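4'-phospho-dehydrooxetanocin synthase (Bacillus megaterium, PDB 5UL3) catalyses the cobalamin- and S-adenosylmethionine-dependent oxidative ring contraction of dAMP to an oxetane aldehyde in the biosynthesis of oxetanocin A. Local coordinates at residues N455-R460 / K516-K521. Sequence-based numbering, arbitrary orientation.
Sequences NIIALR and KLLNDK
The carbonyl oxygen of Leu517, in the last turn of helix 510-519, accepts a hydrogen bond from Arg460 NH1 at 2.9 Å. The donor approaches almost head-on, with a C=O...N angle of 165°, while the oxygen lies 18° out of the guanidinium plane. With CG anti to the backbone N and chi2 extended, Arg460 CD comes to 3.0 Å from Leu517 O; the bend at chi3 (-71°) then turns the guanidinium so that NH1 reaches the same oxygen. The guanidinium is gripped a second time through NH2, which bonds to the carbonyl oxygen of Asp497 in the loop between helix 484-493 and helix 510-519, so its rotation is probably well fixed. Nearer the Arg460 backbone, its aliphatic part and the Leu517 side chain run past each other in opposite directions, Arg460 CG resting 3.9 Å from Leu517 CD2. One turn earlier, Ile457 points CG2 at Leu518 CD1 (3.7 Å), the two side chains crossing at about a right angle. Phe523 and Leu461 add to the apolar surroundings of Leu517. An arginine bond to a last-turn helix carbonyl, flanked by aliphatic contacts, here joins helix 510-519 to helix 452-464, which precedes edge strand 470-473 of the radical SAM domain's partial TIM barrel.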
loop_
_atom_site.group_PDB
_atom_site.type_symbol
_atom_site.label_atom_id
_atom_site.label_comp_id
_atom_site.label_asym_id
_atom_site.label_seq_id
_atom_site.Cartn_x
_atom_site.Cartn_y
_atom_site.Cartn_z
ATOM N N ASN A 455 18.345 13.034 8.411
ATOM C CA ASN A 455 17.138 13.143 7.596
ATOM C C ASN A 455 17.264 14.273 6.578
ATOM O O ASN A 455 16.884 14.109 5.413
ATOM C CB ASN A 455 15.928 13.365 8.500
ATOM C CG ASN A 455 15.479 12.095 9.190
ATOM O OD1 ASN A 455 15.511 11.022 8.607
ATOM N ND2 ASN A 455 15.039 12.216 10.427
ATOM N N ILE A 456 17.778 15.432 7.009
ATOM C CA ILE A 456 18.001 16.548 6.088
ATOM C C ILE A 456 18.863 16.102 4.911
ATOM O O ILE A 456 18.538 16.351 3.744
ATOM C CB ILE A 456 18.647 17.733 6.827
ATOM C CG1 ILE A 456 17.667 18.371 7.817
ATOM C CG2 ILE A 456 19.197 18.749 5.823
ATOM C CD1 ILE A 456 16.475 19.086 7.132
ATOM N N ILE A 457 19.973 15.419 5.201
ATOM C CA ILE A 457 20.888 15.039 4.132
ATOM C C ILE A 457 20.246 14.022 3.192
ATOM O O ILE A 457 20.457 14.077 1.978
ATOM C CB ILE A 457 22.211 14.524 4.724
ATOM C CG1 ILE A 457 22.959 15.684 5.391
ATOM C CG2 ILE A 457 23.077 13.888 3.634
ATOM C CD1 ILE A 457 24.027 15.230 6.376
ATOM N N ALA A 458 19.465 13.076 3.726
ATOM C CA ALA A 458 18.784 12.131 2.849
ATOM C C ALA A 458 17.888 12.874 1.864
ATOM O O ALA A 458 17.865 12.551 0.673
ATOM C CB ALA A 458 17.959 11.125 3.661
ATOM N N LEU A 459 17.159 13.880 2.344
ATOM C CA LEU A 459 16.252 14.626 1.464
ATOM C C LEU A 459 17.029 15.418 0.425
ATOM O O LEU A 459 16.606 15.536 -0.731
ATOM C CB LEU A 459 15.363 15.563 2.280
ATOM C CG LEU A 459 14.453 14.921 3.325
ATOM C CD1 LEU A 459 13.616 16.002 4.048
ATOM C CD2 LEU A 459 13.576 13.848 2.698
ATOM N N ARG A 460 18.172 15.961 0.829
ATOM C CA ARG A 460 19.051 16.682 -0.086
ATOM C C ARG A 460 19.525 15.784 -1.227
ATOM O O ARG A 460 19.484 16.168 -2.405
ATOM C CB ARG A 460 20.232 17.228 0.728
ATOM C CG ARG A 460 21.090 18.283 0.076
ATOM C CD ARG A 460 22.211 18.745 1.026
ATOM N NE ARG A 460 21.731 19.552 2.144
ATOM C CZ ARG A 460 22.401 19.736 3.276
ATOM N NH1 ARG A 460 23.590 19.159 3.459
ATOM N NH2 ARG A 460 21.885 20.486 4.233
ATOM N N LYS A 516 29.940 17.314 -2.214
ATOM C CA LYS A 516 29.431 18.679 -2.295
ATOM C C LYS A 516 28.093 18.825 -1.579
ATOM O O LYS A 516 27.857 19.834 -0.904
ATOM C CB LYS A 516 29.324 19.109 -3.753
ATOM C CG LYS A 516 30.653 19.558 -4.358
ATOM C CD LYS A 516 30.516 19.796 -5.855
ATOM C CE LYS A 516 31.832 20.222 -6.499
ATOM N NZ LYS A 516 32.132 21.663 -6.265
ATOM N N LEU A 517 27.200 17.835 -1.703
ATOM C CA LEU A 517 25.912 17.939 -1.020
ATOM C C LEU A 517 26.037 17.778 0.490
ATOM O O LEU A 517 25.188 18.294 1.220
ATOM C CB LEU A 517 24.926 16.918 -1.594
ATOM C CG LEU A 517 24.410 17.285 -2.989
ATOM C CD1 LEU A 517 23.655 16.127 -3.619
ATOM C CD2 LEU A 517 23.533 18.515 -2.910
ATOM N N LEU A 518 27.077 17.106 0.985
ATOM C CA LEU A 518 27.226 17.002 2.429
ATOM C C LEU A 518 27.952 18.198 3.037
ATOM O O LEU A 518 27.600 18.628 4.138
ATOM C CB LEU A 518 27.968 15.717 2.801
ATOM C CG LEU A 518 27.090 14.536 3.200
ATOM C CD1 LEU A 518 26.330 14.023 1.971
ATOM C CD2 LEU A 518 27.949 13.443 3.811
ATOM N N ASN A 519 28.943 18.759 2.339
ATOM C CA ASN A 519 29.901 19.669 2.959
ATOM C C ASN A 519 30.015 21.036 2.306
ATOM O O ASN A 519 30.459 21.976 2.975
ATOM C CB ASN A 519 31.303 19.041 2.964
ATOM C CG ASN A 519 31.322 17.683 3.603
ATOM O OD1 ASN A 519 30.863 17.513 4.734
ATOM N ND2 ASN A 519 31.828 16.694 2.875
ATOM N N ASP A 520 29.664 21.173 1.031
ATOM C CA ASP A 520 29.914 22.408 0.287
ATOM C C ASP A 520 28.731 23.339 0.506
ATOM O O ASP A 520 27.713 23.245 -0.182
ATOM C CB ASP A 520 30.143 22.102 -1.187
ATOM C CG ASP A 520 30.757 23.264 -1.945
ATOM O OD1 ASP A 520 30.438 24.428 -1.635
ATOM O OD2 ASP A 520 31.547 23.003 -2.875
ATOM N N LYS A 521 28.867 24.249 1.472
ATOM C CA LYS A 521 27.759 25.138 1.806
ATOM C C LYS A 521 27.394 26.051 0.641
ATOM O O LYS A 521 26.217 26.376 0.456
ATOM C CB LYS A 521 28.106 25.965 3.044
ATOM C CG LYS A 521 26.977 26.861 3.514
ATOM C CD LYS A 521 25.771 26.037 3.938
ATOM C CE LYS A 521 24.489 26.862 3.907
ATOM N NZ LYS A 521 23.611 26.495 2.751
#